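Local atomic coordinates of odorant-binding protein 1F (Rattus norvegicus, PDB entry 3FIQ), a protein that probably binds a wide variety of chemical odorants, as a secreted lipocalin found in the nasal epithelium. Residues W16-I21 against Q147-T152; V22-E27 against E111-L116; Y38-E43 against K52-V57; R85-V90 against V103-S108. All blocks are in the same frame, centred on the assembly; numbering follows the deposited sequence.

Contact 1 (W16-I21 against Q147-T152)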
# COMPACT_ATOMS: atom_id res chain seq x y z
N TRP A 16 7.15 3.36 8.11
CA TRP A 16 5.86 3.76 7.56
C TRP A 16 4.85 2.82 8.13
O TRP A 16 5.16 1.70 8.50
CB TRP A 16 5.82 3.62 6.03
CG TRP A 16 6.63 4.66 5.30
CD1 TRP A 16 7.95 4.56 5.04
CD2 TRP A 16 6.21 5.93 4.80
NE1 TRP A 16 8.37 5.68 4.41
CE2 TRP A 16 7.31 6.54 4.25
CE3 TRP A 16 4.98 6.57 4.72
CZ2 TRP A 16 7.26 7.80 3.63
CZ3 TRP A 16 4.91 7.79 4.11
CH2 TRP A 16 6.03 8.40 3.57
N ARG A 17 3.62 3.27 8.17
CA ARG A 17 2.51 2.44 8.58
C ARG A 17 1.40 2.59 7.59
O ARG A 17 1.35 3.51 6.78
CB ARG A 17 1.94 2.92 9.94
CG ARG A 17 1.32 4.33 9.93
CD ARG A 17 1.08 4.92 11.33
NE ARG A 17 0.15 4.12 12.08
CZ ARG A 17 -0.03 4.11 13.39
NH1 ARG A 17 0.64 4.93 14.20
NH2 ARG A 17 -0.93 3.26 13.92
N THR A 18 0.48 1.62 7.61
CA THR A 18 -0.69 1.68 6.74
C THR A 18 -1.83 2.30 7.49
O THR A 18 -2.26 1.78 8.54
CB THR A 18 -1.09 0.31 6.28
OG1 THR A 18 -0.02 -0.32 5.60
CG2 THR A 18 -2.30 0.39 5.31
N LEU A 19 -2.40 3.35 6.90
CA LEU A 19 -3.58 3.99 7.47
C LEU A 19 -4.89 3.47 6.93
O LEU A 19 -5.79 3.14 7.71
CB LEU A 19 -3.51 5.51 7.25
CG LEU A 19 -2.29 6.24 7.83
CD1 LEU A 19 -2.46 7.75 7.73
CD2 LEU A 19 -2.10 5.87 9.26
N TYR A 20 -5.01 3.37 5.59
CA TYR A 20 -6.21 2.91 4.96
C TYR A 20 -5.84 2.06 3.77
O TYR A 20 -4.82 2.28 3.13
CB TYR A 20 -7.06 4.08 4.42
CG TYR A 20 -7.65 4.98 5.49
CD1 TYR A 20 -8.91 4.69 6.02
CD2 TYR A 20 -6.97 6.07 5.96
CE1 TYR A 20 -9.42 5.49 7.05
CE2 TYR A 20 -7.47 6.83 7.00
CZ TYR A 20 -8.70 6.59 7.48
OH TYR A 20 -9.17 7.38 8.51
N ILE A 21 -6.71 1.08 3.46
CA ILE A 21 -6.61 0.39 2.18
C ILE A 21 -8.00 0.30 1.59
O ILE A 21 -8.93 -0.06 2.28
CB ILE A 21 -6.07 -1.06 2.33
CG1 ILE A 21 -4.81 -1.13 3.14
CG2 ILE A 21 -5.87 -1.70 0.99
CD1 ILE A 21 -4.32 -2.55 3.42
N GLN A 147 -10.94 0.14 4.29
CA GLN A 147 -10.51 -0.42 5.57
C GLN A 147 -9.56 0.55 6.25
O GLN A 147 -8.60 1.00 5.67
CB GLN A 147 -9.67 -1.70 5.27
CG GLN A 147 -10.35 -2.70 4.42
CD GLN A 147 -11.55 -3.40 5.07
OE1 GLN A 147 -11.44 -3.91 6.17
NE2 GLN A 147 -12.72 -3.39 4.37
N HIS A 148 -9.88 0.92 7.49
CA HIS A 148 -9.04 1.70 8.35
C HIS A 148 -8.24 0.73 9.18
O HIS A 148 -8.80 -0.02 9.97
CB HIS A 148 -9.93 2.51 9.25
CG HIS A 148 -9.23 3.46 10.16
ND1 HIS A 148 -9.75 3.78 11.39
CD2 HIS A 148 -8.12 4.22 10.01
CE1 HIS A 148 -8.96 4.66 11.99
NE2 HIS A 148 -7.98 4.98 11.15
N LEU A 149 -6.94 0.72 9.01
CA LEU A 149 -6.07 -0.24 9.67
C LEU A 149 -5.52 0.22 11.01
O LEU A 149 -5.00 -0.63 11.78
CB LEU A 149 -4.91 -0.69 8.75
CG LEU A 149 -5.22 -1.93 7.89
CD1 LEU A 149 -6.42 -1.70 6.97
CD2 LEU A 149 -4.05 -2.35 7.09
N VAL A 150 -5.57 1.49 11.33
CA VAL A 150 -4.91 1.98 12.53
C VAL A 150 -5.32 1.25 13.81
O VAL A 150 -4.44 0.86 14.61
CB VAL A 150 -5.08 3.49 12.66
CG1 VAL A 150 -4.58 3.97 14.02
CG2 VAL A 150 -4.36 4.17 11.51
N PRO A 151 -6.62 1.01 14.00
CA PRO A 151 -7.00 0.40 15.28
C PRO A 151 -6.56 -1.02 15.53
O PRO A 151 -6.47 -1.46 16.66
CB PRO A 151 -8.53 0.41 15.23
CG PRO A 151 -8.86 1.48 14.24
CD PRO A 151 -7.82 1.37 13.21
N THR A 152 -6.20 -1.72 14.48
CA THR A 152 -5.67 -3.09 14.58
C THR A 152 -4.18 -3.20 14.26
O THR A 152 -3.65 -4.30 14.10
CB THR A 152 -6.43 -4.06 13.68
OG1 THR A 152 -6.44 -3.65 12.32
CG2 THR A 152 -7.89 -4.14 14.10
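Tyr20 and Ile21 pair with His148 and Gln147 in a short antiparallel ladder, by which the C-terminal strand 147-148 joins the first strand of the lipocalin barrel. Two bonds frame the Ile21–Gln147 pair, Ile21 N to Gln147 O at 2.9 Å and Gln147 N to Ile21 O at 2.8 Å. A third, Leu149 N to Leu19 O at 3.0 Å, arrives 39° above the carbonyl plane, where the chain is already leaving the strand. The Tyr20 and His148 rings, on one face of the sheet, lie nearly parallel, planes at 19°, but slid apart with centroids 4.7 Å from each other. They barely overlap: His148 CD2 is the atom over the tyrosine face, 3.5 Å from Tyr20 CE1, while the imidazole edge meets Leu19 O. On the Tyr20 side, too, Val150 CG2 lies alongside Leu19 CD2 at 3.6 Å. On the other face Leu149 CD2 touches both Ile21 CD1 and Thr18 CG2. Tyr20 also packs on Lys129 and Leu132 of helix 126-138, Ile21 on Val114 and Leu116 of strand 111-119, and Leu149 on Tyr38 of strand 38-44.

Contact 2 (V22-E27 against E111-L116)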
# COMPACT_ATOMS: atom_id res chain seq x y z
N VAL A 22 -8.17 0.58 0.29
CA VAL A 22 -9.46 0.37 -0.33
C VAL A 22 -9.26 -0.45 -1.60
O VAL A 22 -8.24 -0.30 -2.28
CB VAL A 22 -10.15 1.65 -0.58
CG1 VAL A 22 -9.45 2.46 -1.55
CG2 VAL A 22 -11.64 1.41 -1.01
N ALA A 23 -10.14 -1.39 -1.91
CA ALA A 23 -9.90 -2.26 -3.06
C ALA A 23 -11.25 -2.68 -3.65
O ALA A 23 -12.25 -2.60 -2.96
CB ALA A 23 -9.13 -3.49 -2.69
N ASP A 24 -11.29 -3.07 -4.93
CA ASP A 24 -12.55 -3.49 -5.51
C ASP A 24 -12.96 -4.90 -5.23
O ASP A 24 -14.12 -5.23 -5.49
CB ASP A 24 -12.56 -3.24 -7.04
CG ASP A 24 -11.47 -3.89 -7.76
OD1 ASP A 24 -10.56 -4.47 -7.16
OD2 ASP A 24 -11.45 -3.74 -9.02
N ASN A 25 -12.08 -5.73 -4.68
CA ASN A 25 -12.38 -7.08 -4.18
C ASN A 25 -12.15 -7.02 -2.66
O ASN A 25 -11.01 -7.08 -2.18
CB ASN A 25 -11.51 -8.15 -4.84
CG ASN A 25 -11.86 -8.40 -6.29
OD1 ASN A 25 -10.98 -8.43 -7.18
ND2 ASN A 25 -13.17 -8.50 -6.57
N VAL A 26 -13.20 -6.86 -1.86
CA VAL A 26 -13.00 -6.50 -0.46
C VAL A 26 -12.33 -7.61 0.34
O VAL A 26 -11.63 -7.32 1.31
CB VAL A 26 -14.34 -6.07 0.24
CG1 VAL A 26 -15.25 -7.16 0.38
CG2 VAL A 26 -14.05 -5.39 1.56
N GLU A 27 -12.57 -8.87 -0.03
CA GLU A 27 -11.98 -9.96 0.68
C GLU A 27 -10.47 -9.87 0.67
O GLU A 27 -9.80 -10.40 1.56
CB GLU A 27 -12.44 -11.29 0.13
CG GLU A 27 -11.92 -11.66 -1.17
CD GLU A 27 -12.65 -11.04 -2.37
OE1 GLU A 27 -13.67 -10.25 -2.25
OE2 GLU A 27 -12.17 -11.48 -3.44
N GLU A 111 -8.10 -10.13 -10.84
CA GLU A 111 -7.47 -8.81 -10.73
C GLU A 111 -8.14 -7.96 -9.71
O GLU A 111 -9.37 -7.81 -9.72
CB GLU A 111 -7.60 -8.09 -12.06
CG GLU A 111 -6.73 -6.85 -12.17
CD GLU A 111 -6.79 -6.19 -13.56
OE1 GLU A 111 -6.63 -6.93 -14.57
OE2 GLU A 111 -6.99 -4.93 -13.62
N THR A 112 -7.34 -7.35 -8.82
CA THR A 112 -7.80 -6.47 -7.78
C THR A 112 -7.05 -5.15 -7.90
O THR A 112 -5.82 -5.10 -8.00
CB THR A 112 -7.55 -7.07 -6.38
OG1 THR A 112 -8.12 -8.39 -6.29
CG2 THR A 112 -8.14 -6.23 -5.24
N ASN A 113 -7.82 -4.09 -7.94
CA ASN A 113 -7.33 -2.70 -7.89
C ASN A 113 -7.37 -2.18 -6.47
O ASN A 113 -8.39 -2.23 -5.84
CB ASN A 113 -8.15 -1.83 -8.85
CG ASN A 113 -7.63 -1.97 -10.29
OD1 ASN A 113 -6.83 -1.18 -10.74
ND2 ASN A 113 -8.03 -3.01 -10.97
N VAL A 114 -6.27 -1.58 -6.02
CA VAL A 114 -6.07 -1.21 -4.62
C VAL A 114 -5.50 0.21 -4.53
O VAL A 114 -4.65 0.61 -5.32
CB VAL A 114 -5.05 -2.15 -3.98
CG1 VAL A 114 -4.89 -1.85 -2.47
CG2 VAL A 114 -5.41 -3.63 -4.17
N ILE A 115 -5.99 0.99 -3.58
CA ILE A 115 -5.33 2.20 -3.14
C ILE A 115 -4.95 1.96 -1.69
O ILE A 115 -5.77 1.56 -0.89
CB ILE A 115 -6.13 3.48 -3.34
CG1 ILE A 115 -6.41 3.63 -4.81
CG2 ILE A 115 -5.33 4.71 -2.73
CD1 ILE A 115 -7.46 4.83 -5.07
N LEU A 116 -3.66 2.10 -1.39
CA LEU A 116 -3.16 1.94 -0.04
C LEU A 116 -2.53 3.26 0.42
O LEU A 116 -1.74 3.88 -0.30
CB LEU A 116 -2.07 0.81 -0.01
CG LEU A 116 -1.49 0.57 1.38
CD1 LEU A 116 -1.14 -0.89 1.52
CD2 LEU A 116 -0.24 1.32 1.60
O HOH W 1 -10.00 -5.25 -10.55
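Asp24 folds its carboxylate back to Asn113, taking over the pairing where the strand of Val22 and Ala23 ends. Its CG stands between the backbone N and the carbonyl carbon (chi1 57°), and Asp24 OD1 accepts from Asn113 N at 2.9 Å. The donor comes to the syn side of OD1 but 33° out of the carboxylate plane. Asp24 N in turn donates to Asn113 O at 3.2 Å, so one residue grips both the N-H and the C=O of Asn113, once by side chain and once by backbone. Asp24 OD2 accepts a short bond of 2.6 Å from a water oxygen that also donates to Glu111 O and accepts from Asn113 ND2. The carboxylate and the Asn113 amide, turned 88° from each other, are thus joined at their ends through this water. Thr112 has CG2 anti to its backbone N, and this methyl reaches Ala23 CB at 3.9 Å and Asp24 OD1 at 3.6 Å. Ala23 CB also meets Val114 CG2. On the opposite face Val22 and Ile115 lie side by side, pointing the same way, with Val22 CG1 3.9 Å from Ile115 CB; Ile141 and helix 126-138 pack against this face. Backbone bonds in both directions between Val22 and Ile115 complete an antiparallel ladder, the junction of first and eighth strands that closes the lipocalin β-barrel.

Contact 3 (Y38-E43 against K52-V57)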
# COMPACT_ATOMS: atom_id res chain seq x y z
N TYR A 38 0.05 -4.29 6.65
CA TYR A 38 0.35 -3.27 7.68
C TYR A 38 1.83 -2.89 7.49
O TYR A 38 2.74 -3.63 7.90
CB TYR A 38 0.16 -3.82 9.06
CG TYR A 38 -1.28 -4.14 9.46
CD1 TYR A 38 -1.88 -5.35 9.08
CD2 TYR A 38 -2.04 -3.23 10.20
CE1 TYR A 38 -3.23 -5.62 9.46
CE2 TYR A 38 -3.33 -3.49 10.57
CZ TYR A 38 -3.92 -4.70 10.19
OH TYR A 38 -5.22 -5.00 10.58
N PHE A 39 2.07 -1.77 6.79
CA PHE A 39 3.47 -1.40 6.49
C PHE A 39 4.23 -1.25 7.77
O PHE A 39 3.69 -0.87 8.81
CB PHE A 39 3.51 -0.07 5.70
CG PHE A 39 3.38 -0.27 4.17
CD1 PHE A 39 2.65 -1.29 3.60
CD2 PHE A 39 3.97 0.63 3.32
CE1 PHE A 39 2.56 -1.44 2.19
CE2 PHE A 39 3.85 0.48 1.93
CZ PHE A 39 3.13 -0.53 1.38
N GLN A 40 5.52 -1.53 7.66
CA GLN A 40 6.49 -1.23 8.70
C GLN A 40 7.62 -0.33 8.23
O GLN A 40 8.08 0.55 8.98
CB GLN A 40 7.02 -2.55 9.25
CG GLN A 40 7.98 -2.37 10.44
CD GLN A 40 8.34 -3.69 11.05
OE1 GLN A 40 9.37 -4.30 10.73
NE2 GLN A 40 7.48 -4.15 11.93
N HIS A 41 8.18 -0.57 7.04
CA HIS A 41 9.40 0.12 6.63
C HIS A 41 9.55 0.08 5.15
O HIS A 41 9.12 -0.89 4.51
CB HIS A 41 10.62 -0.59 7.29
CG HIS A 41 11.91 0.18 7.26
ND1 HIS A 41 12.80 0.07 6.21
CD2 HIS A 41 12.44 1.11 8.12
CE1 HIS A 41 13.83 0.89 6.43
NE2 HIS A 41 13.66 1.49 7.59
N MET A 42 10.17 1.12 4.59
CA MET A 42 10.56 1.16 3.17
C MET A 42 11.97 1.57 3.04
O MET A 42 12.51 2.42 3.81
CB MET A 42 9.66 2.11 2.41
CG MET A 42 8.22 1.69 2.38
SD MET A 42 7.19 2.42 1.06
CE MET A 42 7.00 4.07 1.67
N GLU A 43 12.66 1.00 2.03
CA GLU A 43 14.02 1.40 1.79
C GLU A 43 14.38 1.25 0.33
O GLU A 43 14.17 0.19 -0.24
CB GLU A 43 14.97 0.56 2.62
CG GLU A 43 16.41 0.85 2.44
CD GLU A 43 17.29 -0.24 3.06
OE1 GLU A 43 16.78 -1.26 3.58
OE2 GLU A 43 18.51 -0.07 2.97
N LYS A 52 12.53 -1.89 -1.22
CA LYS A 52 12.21 -2.94 -0.26
C LYS A 52 11.14 -2.47 0.68
O LYS A 52 11.33 -1.46 1.37
CB LYS A 52 13.47 -3.26 0.54
CG LYS A 52 14.48 -4.19 -0.15
CD LYS A 52 15.35 -3.51 -1.11
CE LYS A 52 16.27 -2.43 -0.46
NZ LYS A 52 16.91 -1.74 -1.61
N ILE A 53 10.03 -3.20 0.75
CA ILE A 53 8.96 -2.85 1.67
C ILE A 53 8.79 -4.00 2.64
O ILE A 53 8.58 -5.11 2.25
CB ILE A 53 7.66 -2.59 0.89
CG1 ILE A 53 7.84 -1.45 -0.12
CG2 ILE A 53 6.55 -2.30 1.89
CD1 ILE A 53 6.58 -1.24 -0.97
N ILE A 54 8.87 -3.69 3.94
CA ILE A 54 8.62 -4.68 5.00
C ILE A 54 7.23 -4.36 5.53
O ILE A 54 6.90 -3.18 5.81
CB ILE A 54 9.66 -4.59 6.12
CG1 ILE A 54 11.03 -4.96 5.55
CG2 ILE A 54 9.27 -5.52 7.28
CD1 ILE A 54 12.20 -4.69 6.51
N PHE A 55 6.40 -5.38 5.65
CA PHE A 55 5.04 -5.23 6.16
C PHE A 55 4.62 -6.47 6.92
O PHE A 55 5.25 -7.51 6.80
CB PHE A 55 4.05 -4.96 5.02
CG PHE A 55 3.90 -6.04 4.00
CD1 PHE A 55 4.70 -6.03 2.87
CD2 PHE A 55 2.91 -7.01 4.10
CE1 PHE A 55 4.53 -7.04 1.87
CE2 PHE A 55 2.71 -7.94 3.09
CZ PHE A 55 3.54 -7.98 1.99
N ASN A 56 3.62 -6.32 7.75
CA ASN A 56 3.03 -7.45 8.44
C ASN A 56 1.66 -7.73 7.91
O ASN A 56 0.92 -6.84 7.51
CB ASN A 56 2.96 -7.23 9.98
CG ASN A 56 4.29 -7.43 10.60
OD1 ASN A 56 4.73 -8.59 10.80
ND2 ASN A 56 4.99 -6.36 10.84
N VAL A 57 1.24 -9.00 8.02
CA VAL A 57 -0.15 -9.38 7.90
C VAL A 57 -0.45 -10.05 9.20
O VAL A 57 0.43 -10.58 9.86
CB VAL A 57 -0.48 -10.33 6.68
CG1 VAL A 57 -0.23 -9.62 5.38
CG2 VAL A 57 0.19 -11.67 6.79
O HOH W 2 12.42 -1.89 4.10
O HOH W 3 18.72 -0.00 -0.41
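Ile53 sets its CG2 methyl squarely over the ring of Phe39, 3.9 Å from the centroid and 13° off the normal, a CH-pi contact between neighbouring antiparallel strands. Its other branch runs alongside Met42, pointing the same way, with Ile53 CG1 4.0 Å from Met42 CG. Phe55 turns aside from this group: its CG lies between the backbone N and the carbonyl carbon (chi1 63°), so that CB, rather than the ring, approaches Phe39 CD1, while the ring itself meets Tyr82 and His66. The strands 38-44 and 50-59 form a β-hairpin of the lipocalin barrel, interrupted by a classic β bulge in which Gln40 and His41 both face Ile54. Ile54 O accepts from Gln40 N at 2.8 Å and from His41 N at 3.2 Å, both donors coming from the same face of its carbonyl plane. On the face of Tyr38 and Asn56, the tyrosine ring presents its edge to Asn56 O, and its hydroxyl bonds to Thr152. Lys52, bent at chi2 and chi3, curls back so that Lys52 CE lies 3.4 Å from Glu43 O, and NZ bonds to Glu50 O. A water accepts from Lys52 NZ and donates weakly to Glu43 OE2.

Contact 4 (R85-V90 against V103-S108)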
# COMPACT_ATOMS: atom_id res chain seq x y z
N ARG A 85 0.98 -11.35 -8.89
CA ARG A 85 1.86 -10.34 -9.49
C ARG A 85 1.29 -8.95 -9.15
O ARG A 85 0.07 -8.75 -9.25
CB ARG A 85 1.93 -10.52 -11.03
CG ARG A 85 2.91 -9.54 -11.74
CD ARG A 85 4.30 -9.89 -11.37
NE ARG A 85 5.31 -9.32 -12.25
CZ ARG A 85 6.61 -9.39 -12.05
NH1 ARG A 85 7.08 -9.97 -10.95
NH2 ARG A 85 7.45 -8.80 -12.90
N ASN A 86 2.16 -7.97 -8.80
CA ASN A 86 1.73 -6.64 -8.44
C ASN A 86 2.44 -5.62 -9.31
O ASN A 86 3.63 -5.74 -9.56
CB ASN A 86 2.04 -6.37 -6.94
CG ASN A 86 1.37 -7.39 -6.08
OD1 ASN A 86 0.22 -7.23 -5.69
ND2 ASN A 86 2.10 -8.49 -5.78
N TYR A 87 1.69 -4.60 -9.63
CA TYR A 87 2.09 -3.45 -10.37
C TYR A 87 1.65 -2.20 -9.57
O TYR A 87 0.45 -1.89 -9.48
CB TYR A 87 1.42 -3.43 -11.72
CG TYR A 87 1.53 -4.69 -12.51
CD1 TYR A 87 0.60 -5.70 -12.38
CD2 TYR A 87 2.52 -4.83 -13.44
CE1 TYR A 87 0.70 -6.85 -13.11
CE2 TYR A 87 2.67 -6.01 -14.18
CZ TYR A 87 1.73 -7.01 -14.02
OH TYR A 87 1.79 -8.15 -14.72
N PHE A 88 2.61 -1.51 -8.95
CA PHE A 88 2.26 -0.40 -8.10
C PHE A 88 2.97 0.89 -8.41
O PHE A 88 4.06 0.90 -8.96
CB PHE A 88 2.37 -0.80 -6.62
CG PHE A 88 3.74 -1.04 -6.08
CD1 PHE A 88 4.30 -2.32 -6.05
CD2 PHE A 88 4.44 0.03 -5.52
CE1 PHE A 88 5.55 -2.51 -5.49
CE2 PHE A 88 5.68 -0.18 -4.96
CZ PHE A 88 6.21 -1.43 -4.91
N HIS A 89 2.33 2.01 -8.11
CA HIS A 89 2.95 3.31 -8.36
C HIS A 89 2.39 4.35 -7.40
O HIS A 89 1.41 4.09 -6.69
CB HIS A 89 2.80 3.73 -9.86
CG HIS A 89 1.41 4.05 -10.31
ND1 HIS A 89 0.43 3.11 -10.54
CD2 HIS A 89 0.84 5.24 -10.63
CE1 HIS A 89 -0.68 3.71 -10.97
NE2 HIS A 89 -0.46 5.00 -11.00
N VAL A 90 2.97 5.54 -7.39
CA VAL A 90 2.59 6.58 -6.43
C VAL A 90 1.56 7.52 -7.05
O VAL A 90 1.77 8.01 -8.14
CB VAL A 90 3.85 7.36 -6.06
CG1 VAL A 90 3.47 8.55 -5.11
CG2 VAL A 90 4.85 6.43 -5.35
N VAL A 103 -2.20 -2.83 -8.65
CA VAL A 103 -2.99 -3.82 -9.33
C VAL A 103 -2.33 -5.16 -8.97
O VAL A 103 -1.14 -5.41 -9.23
CB VAL A 103 -2.99 -3.66 -10.85
CG1 VAL A 103 -3.83 -4.77 -11.44
CG2 VAL A 103 -3.56 -2.26 -11.15
N ASN A 104 -3.10 -6.00 -8.33
CA ASN A 104 -2.71 -7.41 -8.01
C ASN A 104 -3.43 -8.35 -8.87
O ASN A 104 -4.68 -8.28 -9.03
CB ASN A 104 -3.02 -7.69 -6.56
CG ASN A 104 -2.83 -9.13 -6.16
OD1 ASN A 104 -3.79 -9.90 -6.17
ND2 ASN A 104 -1.59 -9.53 -5.81
N VAL A 105 -2.67 -9.26 -9.52
CA VAL A 105 -3.25 -10.36 -10.28
C VAL A 105 -2.91 -11.62 -9.59
O VAL A 105 -1.75 -12.01 -9.51
CB VAL A 105 -2.75 -10.37 -11.72
CG1 VAL A 105 -3.38 -11.49 -12.49
CG2 VAL A 105 -2.98 -8.98 -12.37
N ASP A 106 -3.91 -12.22 -8.96
CA ASP A 106 -3.64 -13.33 -8.07
C ASP A 106 -3.36 -14.59 -8.83
O ASP A 106 -3.40 -14.60 -10.06
CB ASP A 106 -4.66 -13.44 -6.97
CG ASP A 106 -5.96 -14.11 -7.34
OD1 ASP A 106 -6.04 -14.74 -8.39
OD2 ASP A 106 -6.93 -14.04 -6.48
N GLU A 107 -2.95 -15.62 -8.12
CA GLU A 107 -2.57 -16.88 -8.82
C GLU A 107 -3.67 -17.44 -9.66
O GLU A 107 -3.44 -18.19 -10.64
CB GLU A 107 -2.11 -17.92 -7.82
CG GLU A 107 -0.75 -17.61 -7.20
CD GLU A 107 -0.09 -18.83 -6.51
OE1 GLU A 107 -0.82 -19.71 -5.97
OE2 GLU A 107 1.16 -18.91 -6.52
N SER A 108 -4.89 -17.10 -9.31
CA SER A 108 -6.05 -17.64 -10.03
C SER A 108 -6.43 -16.77 -11.18
O SER A 108 -7.34 -17.11 -11.93
CB SER A 108 -7.27 -17.80 -9.14
OG SER A 108 -7.85 -16.53 -8.84
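Asn86 and Asn104 join side chain to side chain across a non-hydrogen-bonded pair, adding a polar link where the backbones make none. Asn104 ND2 donates to Asn86 OD1 at 2.9 Å, with an N-H...O angle of 163°. The bond is lopsided: OD1 lies within 6° of the Asn104 amide plane, whereas ND2 stands 38° above the plane of the Asn86 carbonyl. The two side chains lie side by side and point the same way. They leave their backbones differently, Asn104 with CG anti to the backbone N and Asn86 with CG anti to the carbonyl carbon, which brings both amides nearer the facing strand. Both are buried, and their N-H groups have further acceptors: Asn104 ND2 also bonds to Ser83 O, and Asn86 ND2 to Tyr82 O and Thr80 O. These bonds tie the pair to strand 78-81 and the turn that follows it.

The backbone brackets the amides with two hydrogen-bonded pairs. Arg85 and Val105 exchange bonds of 2.9 Å (Arg85 N to Val105 O) and 2.8 Å (Val105 N to Arg85 O), and Tyr87 and Val103 do likewise. On the other face the tyrosine ring turns its edge to the valines: Val103 O is 3.6 Å from Tyr87 CD1, and Val105 CG2 is 4.3 Å from Tyr87 CE1. Arg85 reaches away to a salt bridge with Asp81. Past the strand end, Asp106 OD1 accepts from Ser108 N at 2.8 Å, an Asx turn, and also from Ser108 OG. The whole is an antiparallel β-hairpin, strands 85-93 and 97-105, of the up-and-down lipocalin barrel.

In the fold
From the N terminus, strand 14-23 enters contact 1 and then contact 2, and both wait for partners from far along the chain. Contact 3 closes first, as the hairpin of strands 38-44 and 50-59; contact 4 follows in series as the hairpin of 85-93 and 97-105. Strand 111-119 then closes contact 2 around both hairpins, and strand 147-148 closes contact 1 around everything, so the loops nest without crossing. Thr18 OG1 links contacts 1 and 3 at Phe39 N, Thr112 N links contacts 2 and 4 at Asn104 O, and Ile53 meets Phe88 between contacts 3 and 4. Contacts 1 and 4 lie about 20 Å apart, centre to centre.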